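Local coordinates for alpha-L-arabinofuranosidase B (Aspergillus kawachii, PDB 6SXT), which hydrolyses terminal non-reducing alpha-L-arabinofuranosyl residues from arabinoxylan, L-arabinan and arabinogalactan side chains, and carries a C-terminal arabinose-binding domain, at residues Gln384-Glu389 against Phe422-Ala427; Gly395-His400 against Asn408-Thr413; Phe416-Thr421 against Arg436-Pro441. One frame throughout, in Å; residues are numbered along the deposited sequence.

Interaction 1. Residues Gln384-Glu389 against Phe422-Ala427; sequences QCFSFE and FCPQAA. With NAG (2-acetamido-2-deoxy-beta-D-glucopyranose), chain D.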
loop_
_atom_site.group_PDB
_atom_site.type_symbol
_atom_site.label_atom_id
_atom_site.label_comp_id
_atom_site.label_asym_id
_atom_site.label_seq_id
_atom_site.Cartn_x
_atom_site.Cartn_y
_atom_site.Cartn_z
ATOM N N GLN A 384 3.267 -10.871 -12.275
ATOM C CA GLN A 384 3.899 -11.917 -11.442
ATOM C C GLN A 384 2.844 -12.832 -10.826
ATOM O O GLN A 384 3.133 -13.934 -10.479
ATOM C CB GLN A 384 4.599 -11.362 -10.176
ATOM C CG GLN A 384 5.711 -10.408 -10.372
ATOM C CD GLN A 384 6.428 -10.305 -9.029
ATOM O OE1 GLN A 384 6.703 -11.313 -8.381
ATOM N NE2 GLN A 384 6.625 -9.056 -8.672
ATOM N N CYS A 385 1.635 -12.320 -10.673
ATOM C CA CYS A 385 0.544 -12.983 -9.970
ATOM C C CYS A 385 -0.374 -13.611 -11.028
ATOM O O CYS A 385 0.059 -13.784 -12.202
ATOM C CB CYS A 385 -0.144 -12.024 -9.041
ATOM S SG CYS A 385 1.074 -11.429 -7.794
ATOM N N PHE A 386 -1.527 -14.090 -10.584
ATOM C CA PHE A 386 -2.407 -14.929 -11.439
ATOM C C PHE A 386 -3.851 -14.479 -11.269
ATOM O O PHE A 386 -4.302 -13.864 -10.262
ATOM C CB PHE A 386 -2.210 -16.415 -11.153
ATOM C CG PHE A 386 -0.818 -16.891 -11.447
ATOM C CD1 PHE A 386 -0.436 -17.192 -12.738
ATOM C CD2 PHE A 386 0.152 -16.901 -10.457
ATOM C CE1 PHE A 386 0.855 -17.591 -13.027
ATOM C CE2 PHE A 386 1.440 -17.295 -10.744
ATOM C CZ PHE A 386 1.806 -17.623 -12.028
ATOM N N SER A 387 -4.640 -14.889 -12.298
ATOM C CA SER A 387 -6.104 -14.778 -12.258
ATOM C C SER A 387 -6.682 -16.155 -12.644
ATOM O O SER A 387 -5.985 -16.899 -13.359
ATOM C CB SER A 387 -6.584 -13.673 -13.158
ATOM O OG SER A 387 -6.061 -12.379 -12.760
ATOM N N PHE A 388 -7.844 -16.482 -12.098
ATOM C CA PHE A 388 -8.435 -17.834 -12.193
ATOM C C PHE A 388 -9.720 -17.748 -13.011
ATOM O O PHE A 388 -10.658 -17.095 -12.602
ATOM C CB PHE A 388 -8.669 -18.382 -10.798
ATOM C CG PHE A 388 -7.364 -18.592 -10.071
ATOM C CD1 PHE A 388 -6.695 -19.788 -10.173
ATOM C CD2 PHE A 388 -6.757 -17.553 -9.396
ATOM C CE1 PHE A 388 -5.457 -19.974 -9.583
ATOM C CE2 PHE A 388 -5.522 -17.749 -8.789
ATOM C CZ PHE A 388 -4.885 -18.950 -8.881
ATOM N N GLU A 389 -9.646 -18.270 -14.223
ATOM C CA GLU A 389 -10.743 -18.197 -15.220
ATOM C C GLU A 389 -11.562 -19.492 -15.137
ATOM O O GLU A 389 -11.010 -20.567 -15.085
ATOM C CB GLU A 389 -10.147 -18.054 -16.615
ATOM C CG GLU A 389 -11.216 -17.841 -17.678
ATOM C CD GLU A 389 -10.632 -17.820 -19.057
ATOM O OE1 GLU A 389 -9.451 -18.165 -19.176
ATOM O OE2 GLU A 389 -11.275 -17.301 -19.943
ATOM N N PHE A 422 -4.483 -12.501 -7.797
ATOM C CA PHE A 422 -4.098 -13.201 -6.547
ATOM C C PHE A 422 -2.681 -13.692 -6.706
ATOM O O PHE A 422 -2.248 -14.194 -7.762
ATOM C CB PHE A 422 -5.079 -14.334 -6.248
ATOM C CG PHE A 422 -6.472 -13.818 -6.015
ATOM C CD1 PHE A 422 -6.934 -13.407 -4.776
ATOM C CD2 PHE A 422 -7.327 -13.684 -7.097
ATOM C CE1 PHE A 422 -8.198 -12.879 -4.591
ATOM C CE2 PHE A 422 -8.605 -13.187 -6.918
ATOM C CZ PHE A 422 -9.040 -12.742 -5.687
ATOM N N CYS A 423 -1.944 -13.611 -5.595
ATOM C CA CYS A 423 -0.519 -13.927 -5.562
ATOM C C CYS A 423 -0.324 -15.198 -4.767
ATOM O O CYS A 423 -0.672 -15.251 -3.588
ATOM C CB CYS A 423 0.258 -12.796 -4.914
ATOM S SG CYS A 423 0.037 -11.204 -5.795
ATOM N N PRO A 424 0.157 -16.299 -5.383
ATOM C CA PRO A 424 0.346 -17.539 -4.657
ATOM C C PRO A 424 1.399 -17.305 -3.572
ATOM O O PRO A 424 2.422 -16.612 -3.816
ATOM C CB PRO A 424 0.811 -18.539 -5.700
ATOM C CG PRO A 424 0.322 -17.933 -7.003
ATOM C CD PRO A 424 0.421 -16.439 -6.818
ATOM N N GLN A 425 1.138 -17.959 -2.459
ATOM C CA GLN A 425 2.054 -17.944 -1.294
ATOM C C GLN A 425 2.168 -19.381 -0.803
ATOM O O GLN A 425 1.129 -20.099 -0.759
ATOM C CB GLN A 425 1.465 -17.036 -0.233
ATOM C CG GLN A 425 2.404 -16.836 0.963
ATOM C CD GLN A 425 1.882 -15.897 2.006
ATOM O OE1 GLN A 425 1.093 -14.971 1.742
ATOM N NE2 GLN A 425 2.372 -16.085 3.242
ATOM N N ALA A 426 3.341 -19.822 -0.412
ATOM C CA ALA A 426 3.468 -21.154 0.207
ATOM C C ALA A 426 2.369 -21.292 1.265
ATOM O O ALA A 426 2.219 -20.444 2.154
ATOM C CB ALA A 426 4.871 -21.294 0.776
ATOM N N ALA A 427 1.586 -22.386 1.255
ATOM C CA ALA A 427 0.419 -22.504 2.122
ATOM C C ALA A 427 0.790 -22.277 3.586
ATOM O O ALA A 427 1.810 -22.818 4.067
ATOM C CB ALA A 427 -0.252 -23.862 1.983
HETATM C C1 NAG D . 4.730 -23.508 7.355
HETATM C C2 NAG D . 4.496 -25.006 7.511
HETATM C C3 NAG D . 5.550 -25.796 6.714
HETATM C C4 NAG D . 5.635 -25.289 5.264
HETATM C C5 NAG D . 5.621 -23.766 5.172
HETATM C C6 NAG D . 5.423 -23.273 3.717
HETATM C C7 NAG D . 3.323 -25.516 9.614
HETATM C C8 NAG D . 3.444 -25.815 11.068
HETATM N N2 NAG D . 4.469 -25.381 8.928
HETATM O O3 NAG D . 5.275 -27.235 6.729
HETATM O O4 NAG D . 6.753 -25.871 4.587
HETATM O O5 NAG D . 4.592 -23.150 5.968
HETATM O O6 NAG D . 4.191 -23.829 3.166
HETATM O O7 NAG D . 2.223 -25.407 9.069
#
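A disulfide and a single antiparallel bridge join Cys385 and Phe386 to Phe422 and Cys423 where two strands of the arabinose-binding domain meet at a steep angle. Phe386 and Phe422 form a hydrogen-bonded pair: Phe386 N donates to Phe422 O at 2.9 Å, and Phe422 N returns a bond to Phe386 O at 2.8 Å. The strand axes of 386-389 and 422-426 run 106° apart, and the ladder stops at this one pair. Beside it the SG atoms of Cys385 and Cys423 are joined at a torsion of 92° about the S-S bond; each SG lies anti to its own carbonyl carbon. The domain is a beta-trefoil, and the link couples strand 386-390 to the two-stranded hairpin 422-426/433-437. Pro424 crosses Phe386 at about a right angle, its CG 3.6 Å from Phe386 CD2 and its CD in the ring plane at the edge. Farther along, Phe388 turns its ring edge to Phe422, CE2 standing 4.3 Å from Phe422 CB, while Phe445 meets the Phe422 ring edge-to-face. Past the strand end, Ala427 O accepts a 2.7 Å hydrogen bond from O6 of an N-acetylglucosamine.

Interaction 2. Residues Gly395-His400 against Asn408-Thr413; sequences GSYIRH and NANDGT. With NAG (2-acetamido-2-deoxy-beta-D-glucopyranose), chain B; SO4 (sulfate ion), chain F; EDO (1,2-ethanediol), chain C.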
loop_
_atom_site.group_PDB
_atom_site.type_symbol
_atom_site.label_atom_id
_atom_site.label_comp_id
_atom_site.label_asym_id
_atom_site.label_seq_id
_atom_site.Cartn_x
_atom_site.Cartn_y
_atom_site.Cartn_z
ATOM N N GLY A 395 -13.895 -16.287 -19.940
ATOM C CA GLY A 395 -14.052 -14.833 -19.840
ATOM C C GLY A 395 -14.479 -14.355 -18.486
ATOM O O GLY A 395 -14.495 -13.121 -18.276
ATOM N N SER A 396 -14.826 -15.268 -17.590
ATOM C CA SER A 396 -15.218 -14.962 -16.199
ATOM C C SER A 396 -14.110 -15.448 -15.264
ATOM O O SER A 396 -13.524 -16.490 -15.523
ATOM C CB SER A 396 -16.548 -15.490 -15.829
ATOM O OG SER A 396 -17.528 -14.761 -16.566
ATOM N N TYR A 397 -13.839 -14.631 -14.238
ATOM C CA TYR A 397 -12.736 -14.871 -13.292
ATOM C C TYR A 397 -13.240 -14.728 -11.873
ATOM O O TYR A 397 -14.146 -14.000 -11.574
ATOM C CB TYR A 397 -11.615 -13.852 -13.521
ATOM C CG TYR A 397 -10.997 -13.879 -14.881
ATOM C CD1 TYR A 397 -11.623 -13.230 -15.937
ATOM C CD2 TYR A 397 -9.812 -14.553 -15.131
ATOM C CE1 TYR A 397 -11.080 -13.243 -17.201
ATOM C CE2 TYR A 397 -9.240 -14.554 -16.393
ATOM C CZ TYR A 397 -9.882 -13.890 -17.417
ATOM O OH TYR A 397 -9.306 -13.905 -18.655
ATOM N N ILE A 398 -12.554 -15.404 -10.956
ATOM C CA ILE A 398 -12.745 -15.223 -9.508
ATOM C C ILE A 398 -12.279 -13.803 -9.150
ATOM O O ILE A 398 -11.143 -13.440 -9.488
ATOM C CB ILE A 398 -11.987 -16.281 -8.693
ATOM C CG1 ILE A 398 -12.414 -17.703 -9.112
ATOM C CG2 ILE A 398 -12.239 -15.994 -7.224
ATOM C CD1 ILE A 398 -11.805 -18.814 -8.295
ATOM N N ARG A 399 -13.168 -13.037 -8.542
ATOM C CA ARG A 399 -12.866 -11.652 -8.105
ATOM C C ARG A 399 -13.469 -11.474 -6.734
ATOM O O ARG A 399 -14.505 -12.071 -6.386
ATOM C CB ARG A 399 -13.357 -10.632 -9.132
ATOM C CG ARG A 399 -14.879 -10.582 -9.302
ATOM C CD ARG A 399 -15.610 -9.696 -8.326
ATOM N NE ARG A 399 -15.291 -8.299 -8.490
ATOM C CZ ARG A 399 -15.732 -7.515 -9.456
ATOM N NH1 ARG A 399 -16.671 -7.939 -10.306
ATOM N NH2 ARG A 399 -15.249 -6.296 -9.619
ATOM N N HIS A 400 -12.867 -10.621 -5.923
ATOM C CA HIS A 400 -13.509 -10.246 -4.662
ATOM C C HIS A 400 -14.393 -9.011 -4.861
ATOM O O HIS A 400 -14.077 -8.106 -5.672
ATOM C CB HIS A 400 -12.477 -10.122 -3.520
ATOM C CG HIS A 400 -11.465 -9.028 -3.671
ATOM N ND1 HIS A 400 -11.759 -7.728 -3.332
ATOM C CD2 HIS A 400 -10.169 -9.096 -4.007
ATOM C CE1 HIS A 400 -10.654 -7.009 -3.494
ATOM N NE2 HIS A 400 -9.674 -7.824 -3.959
ATOM N N ASN A 408 -17.271 -13.450 -11.998
ATOM C CA ASN A 408 -17.818 -12.346 -12.798
ATOM C C ASN A 408 -17.035 -12.213 -14.079
ATOM O O ASN A 408 -15.816 -12.562 -14.161
ATOM C CB ASN A 408 -17.843 -11.009 -12.040
ATOM C CG ASN A 408 -18.746 -10.911 -10.843
ATOM O OD1 ASN A 408 -18.487 -10.126 -9.918
ATOM N ND2 ASN A 408 -19.877 -11.627 -10.783
ATOM N N ALA A 409 -17.687 -11.699 -15.112
ATOM C CA ALA A 409 -17.046 -11.470 -16.398
ATOM C C ALA A 409 -16.056 -10.289 -16.294
ATOM O O ALA A 409 -16.431 -9.237 -15.770
ATOM C CB ALA A 409 -18.090 -11.198 -17.462
ATOM N N ASN A 410 -14.904 -10.472 -16.884
ATOM C CA ASN A 410 -13.900 -9.386 -17.032
ATOM C C ASN A 410 -14.530 -8.277 -17.873
ATOM O O ASN A 410 -14.872 -8.552 -19.010
ATOM C CB ASN A 410 -12.664 -9.928 -17.683
ATOM C CG ASN A 410 -11.559 -8.901 -17.887
ATOM O OD1 ASN A 410 -11.635 -7.809 -17.355
ATOM N ND2 ASN A 410 -10.582 -9.292 -18.679
ATOM N N ASP A 411 -14.666 -7.078 -17.315
ATOM C CA ASP A 411 -15.233 -5.884 -17.989
ATOM C C ASP A 411 -14.105 -4.953 -18.477
ATOM O O ASP A 411 -14.437 -3.882 -18.958
ATOM C CB ASP A 411 -16.239 -5.281 -17.039
ATOM C CG ASP A 411 -15.583 -4.615 -15.831
ATOM O OD1 ASP A 411 -14.322 -4.626 -15.786
ATOM O OD2 ASP A 411 -16.326 -4.234 -14.926
ATOM N N GLY A 412 -12.848 -5.390 -18.448
ATOM C CA GLY A 412 -11.643 -4.726 -18.981
ATOM C C GLY A 412 -11.176 -3.579 -18.074
ATOM O O GLY A 412 -10.191 -2.966 -18.408
ATOM N N THR A 413 -11.867 -3.306 -16.995
ATOM C CA THR A 413 -11.542 -2.182 -16.066
ATOM C C THR A 413 -10.339 -2.490 -15.152
ATOM O O THR A 413 -10.176 -3.632 -14.673
ATOM C CB THR A 413 -12.720 -1.777 -15.202
ATOM O OG1 THR A 413 -13.160 -2.758 -14.290
ATOM C CG2 THR A 413 -13.937 -1.365 -16.026
HETATM C C1 NAG B . -12.190 4.302 -15.588
HETATM C C2 NAG B . -12.337 2.958 -16.326
HETATM C C3 NAG B . -13.642 2.949 -17.162
HETATM C C4 NAG B . -14.807 3.192 -16.228
HETATM C C5 NAG B . -14.583 4.477 -15.407
HETATM C C6 NAG B . -15.654 4.626 -14.334
HETATM C C7 NAG B . -10.324 1.700 -16.813
HETATM C C8 NAG B . -9.207 1.544 -17.750
HETATM N N2 NAG B . -11.188 2.670 -17.098
HETATM O O3 NAG B . -13.813 1.659 -17.761
HETATM O O4 NAG B . -16.032 3.193 -17.011
HETATM O O5 NAG B . -13.290 4.496 -14.724
HETATM O O6 NAG B . -15.189 5.527 -13.299
HETATM O O7 NAG B . -10.495 1.072 -15.762
HETATM S S SO4 F . -21.292 -11.428 -14.613
HETATM O O1 SO4 F . -21.130 -12.109 -15.851
HETATM O O2 SO4 F . -21.478 -12.321 -13.540
HETATM O O3 SO4 F . -22.473 -10.634 -14.635
HETATM O O4 SO4 F . -20.126 -10.565 -14.387
HETATM C C1 EDO C . -13.449 -6.102 -22.483
HETATM O O1 EDO C . -14.641 -5.541 -22.001
HETATM C C2 EDO C . -13.352 -7.535 -22.142
HETATM O O2 EDO C . -12.086 -8.078 -22.438
HETATM O O HOH W 1 -14.841 -11.098 -20.435
HETATM O O HOH W 2 -10.409 -11.859 -20.207
HETATM O O HOH W 3 -15.868 -4.323 -11.705
#
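Arg399 reaches across to Asn408 with a side chain folded back on itself. From CB, chi1 (65°) sets CG between the backbone N and the carbonyl carbon, and CG comes 3.7 Å from Asn408 OD1. Arg399 CD lies nearer, 3.3 Å from Asn408 OD1. NE turns to its own strand and donates to His400 O, approaching from above that carbonyl plane. At the tip, NH1 gives Asn408 OD1 a 2.9 Å hydrogen bond lying in the guanidinium plane, with the amide plane turned 70° from it. NH2 forms a salt bridge with Asp419 and also donates to a water that bonds to Asp411 OD2. The guanidinium is thus held at all three nitrogens, which would fix its rotation. Asn408 ND2 and Ala409 N meet a sulfate ion, probably from the crystallisation liquor.

In the backbone, Tyr397 and Asn408 form a hydrogen-bonded pair, Tyr397 N donating to Asn408 O at 2.9 Å, and Asn410 N bonds to Gly395 O at 3.0 Å. Tyr397 CE1 packs 3.7 Å from Asn410 CB. Two Asx turns follow: Asn410 OD1 receives Gly412 N, and Asp411 OD1 receives both N and OG1 of Thr413, the N-cap of helix 414-419. This is the open end of an antiparallel beta hairpin, 396-401/404-409, in a beta-trefoil domain; Arg399 lies next to arabinose-binding His400 and contacts arabinose-binding Asp419.

Interaction 3. Residues Phe416-Thr421 against Arg436-Pro441; sequences FHEDAT and RSWSYP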
loop_
_atom_site.group_PDB
_atom_site.type_symbol
_atom_site.label_atom_id
_atom_site.label_comp_id
_atom_site.label_asym_id
_atom_site.label_seq_id
_atom_site.Cartn_x
_atom_site.Cartn_y
_atom_site.Cartn_z
ATOM N N PHE A 416 -11.782 -4.218 -11.888
ATOM C CA PHE A 416 -11.958 -5.673 -12.027
ATOM C C PHE A 416 -10.608 -6.380 -11.998
ATOM O O PHE A 416 -10.435 -7.370 -11.283
ATOM C CB PHE A 416 -12.676 -5.998 -13.349
ATOM C CG PHE A 416 -12.968 -7.463 -13.469
ATOM C CD1 PHE A 416 -12.008 -8.364 -13.849
ATOM C CD2 PHE A 416 -14.217 -7.916 -13.057
ATOM C CE1 PHE A 416 -12.303 -9.718 -13.889
ATOM C CE2 PHE A 416 -14.505 -9.268 -13.067
ATOM C CZ PHE A 416 -13.542 -10.137 -13.495
ATOM N N HIS A 417 -9.654 -5.905 -12.775
ATOM C CA HIS A 417 -8.309 -6.508 -12.867
ATOM C C HIS A 417 -7.729 -6.651 -11.457
ATOM O O HIS A 417 -7.205 -7.733 -11.111
ATOM C CB HIS A 417 -7.369 -5.693 -13.740
ATOM C CG HIS A 417 -7.732 -5.676 -15.196
ATOM N ND1 HIS A 417 -7.101 -4.816 -16.067
ATOM C CD2 HIS A 417 -8.643 -6.377 -15.915
ATOM C CE1 HIS A 417 -7.567 -5.017 -17.303
ATOM N NE2 HIS A 417 -8.512 -5.939 -17.251
ATOM N N GLU A 418 -7.800 -5.564 -10.705
ATOM C CA GLU A 418 -7.214 -5.557 -9.330
ATOM C C GLU A 418 -7.954 -6.529 -8.420
ATOM O O GLU A 418 -7.293 -7.276 -7.648
ATOM C CB GLU A 418 -7.235 -4.145 -8.742
ATOM C CG GLU A 418 -6.314 -3.193 -9.502
ATOM C CD GLU A 418 -6.066 -1.820 -8.896
ATOM O OE1 GLU A 418 -6.859 -1.369 -8.092
ATOM O OE2 GLU A 418 -5.094 -1.201 -9.334
ATOM N N ASP A 419 -9.298 -6.578 -8.529
ATOM C CA ASP A 419 -10.153 -7.426 -7.671
ATOM C C ASP A 419 -9.984 -8.904 -8.059
ATOM O O ASP A 419 -10.418 -9.773 -7.293
ATOM C CB ASP A 419 -11.636 -7.079 -7.914
ATOM C CG ASP A 419 -12.154 -5.721 -7.453
ATOM O OD1 ASP A 419 -11.416 -5.014 -6.682
ATOM O OD2 ASP A 419 -13.375 -5.397 -7.806
ATOM N N ALA A 420 -9.389 -9.190 -9.211
ATOM C CA ALA A 420 -9.284 -10.565 -9.772
ATOM C C ALA A 420 -7.844 -11.075 -9.796
ATOM O O ALA A 420 -7.557 -12.082 -10.433
ATOM C CB ALA A 420 -9.894 -10.599 -11.165
ATOM N N THR A 421 -6.905 -10.385 -9.130
ATOM C CA THR A 421 -5.491 -10.800 -9.157
ATOM C C THR A 421 -5.092 -11.334 -7.791
ATOM O O THR A 421 -5.346 -10.671 -6.775
ATOM C CB THR A 421 -4.610 -9.628 -9.596
ATOM O OG1 THR A 421 -5.006 -9.202 -10.894
ATOM C CG2 THR A 421 -3.157 -9.995 -9.666
ATOM N N ARG A 436 -3.135 -15.017 -1.976
ATOM C CA ARG A 436 -3.262 -13.704 -1.325
ATOM C C ARG A 436 -3.825 -12.698 -2.330
ATOM O O ARG A 436 -3.354 -12.639 -3.430
ATOM C CB ARG A 436 -1.868 -13.251 -0.868
ATOM C CG ARG A 436 -1.888 -12.035 0.042
ATOM C CD ARG A 436 -0.520 -11.669 0.599
ATOM N NE ARG A 436 0.332 -11.280 -0.496
ATOM C CZ ARG A 436 1.312 -12.018 -1.048
ATOM N NH1 ARG A 436 1.626 -13.215 -0.588
ATOM N NH2 ARG A 436 1.977 -11.560 -2.114
ATOM N N SER A 437 -4.775 -11.887 -1.923
ATOM C CA SER A 437 -5.295 -10.795 -2.762
ATOM C C SER A 437 -4.144 -9.841 -3.080
ATOM O O SER A 437 -3.505 -9.368 -2.139
ATOM C CB SER A 437 -6.424 -10.103 -2.130
ATOM O OG SER A 437 -6.749 -8.890 -2.821
ATOM N N TRP A 438 -3.909 -9.530 -4.353
ATOM C CA TRP A 438 -2.936 -8.479 -4.701
ATOM C C TRP A 438 -3.418 -7.135 -4.199
ATOM O O TRP A 438 -2.611 -6.355 -3.645
ATOM C CB TRP A 438 -2.743 -8.436 -6.213
ATOM C CG TRP A 438 -1.801 -7.341 -6.606
ATOM C CD1 TRP A 438 -0.436 -7.385 -6.585
ATOM C CD2 TRP A 438 -2.158 -5.999 -6.932
ATOM N NE1 TRP A 438 0.073 -6.157 -6.895
ATOM C CE2 TRP A 438 -0.954 -5.287 -7.115
ATOM C CE3 TRP A 438 -3.367 -5.333 -7.072
ATOM C CZ2 TRP A 438 -0.935 -3.929 -7.424
ATOM C CZ3 TRP A 438 -3.355 -3.998 -7.397
ATOM C CH2 TRP A 438 -2.156 -3.287 -7.516
ATOM N N SER A 439 -4.706 -6.800 -4.352
ATOM C CA SER A 439 -5.161 -5.439 -4.059
ATOM C C SER A 439 -5.387 -5.255 -2.536
ATOM O O SER A 439 -5.272 -4.122 -2.051
ATOM C CB SER A 439 -6.373 -5.087 -4.854
ATOM O OG SER A 439 -7.442 -5.953 -4.537
ATOM N N TYR A 440 -5.689 -6.324 -1.816
ATOM C CA TYR A 440 -5.899 -6.312 -0.353
ATOM C C TYR A 440 -5.065 -7.414 0.249
ATOM O O TYR A 440 -5.559 -8.503 0.579
ATOM C CB TYR A 440 -7.376 -6.496 0.034
ATOM C CG TYR A 440 -8.269 -5.325 -0.181
ATOM C CD1 TYR A 440 -8.691 -4.969 -1.463
ATOM C CD2 TYR A 440 -8.718 -4.563 0.909
ATOM C CE1 TYR A 440 -9.578 -3.911 -1.654
ATOM C CE2 TYR A 440 -9.564 -3.494 0.716
ATOM C CZ TYR A 440 -10.031 -3.215 -0.544
ATOM O OH TYR A 440 -10.911 -2.176 -0.723
ATOM N N PRO A 441 -3.727 -7.207 0.391
ATOM C CA PRO A 441 -2.861 -8.295 0.805
ATOM C C PRO A 441 -2.957 -8.779 2.246
ATOM O O PRO A 441 -2.317 -9.757 2.590
ATOM C CB PRO A 441 -1.453 -7.782 0.471
ATOM C CG PRO A 441 -1.624 -6.274 0.533
ATOM C CD PRO A 441 -3.004 -5.999 -0.051
HETATM O O HOH W 4 -7.027 -8.886 -5.531
HETATM O O HOH W 5 -9.421 -4.464 -5.430
#
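Thr421 O meets Trp438 N in a 3.0 Å backbone hydrogen bond, a direct polar link between these segments. Alongside it, Thr421 and Trp438 lie side by side and point the same way, with CG2 of the threonine 3.8 Å from CB of the tryptophan. The far end of the indole reaches Glu418: CZ3 lies 3.7 Å from Glu418 CG, and the carboxylate plane is turned 52° from the ring. One water bridges the two backbones, donating to Glu418 O and to Thr421 O, each at 2.7 Å, and accepting from Ser437 OG. The contact thus packs the C-terminal end of helix 414-419, which carries substrate-binding Asp419, and the turn after it, against the turn that follows strand 433-437 in the beta-trefoil arabinose-binding domain. In the next shell, Thr421 OG1 donates to His417 O at 2.7 Å, opposite in face to Ala420 N, which bonds to the same oxygen. Ser437 OG accepts from Tyr440 N in an ST motif. Farther out, Gln287 of the catalytic domain bonds to Glu418 OE1, and Phe123 meets the Trp438 ring edge-to-face. Ser439 OG is hydrogen-bonded to NE2 of substrate-binding His400.

How the interactions relate
From the N terminus, strand 386-390 opens interaction 1 and leads into strand 396-401, where interaction 2 begins. Interaction 2 closes first, at 408-413, as a short hairpin wholly within the longer loop that interaction 1 closes at 422-427. The helix after the hairpin opens interaction 3 before that closure; its partner 436-441 follows, so interactions 1 and 3 cross while 2 and 3 stand in series. Backbone bonds join neighbours: Phe388 O to Ile398 N, His400 N to Asp419 O, and Cys423 N to Arg436 O. Together the contacts tie the four-stranded sheet, both two-stranded hairpins and helix 414-419 into one beta-trefoil domain.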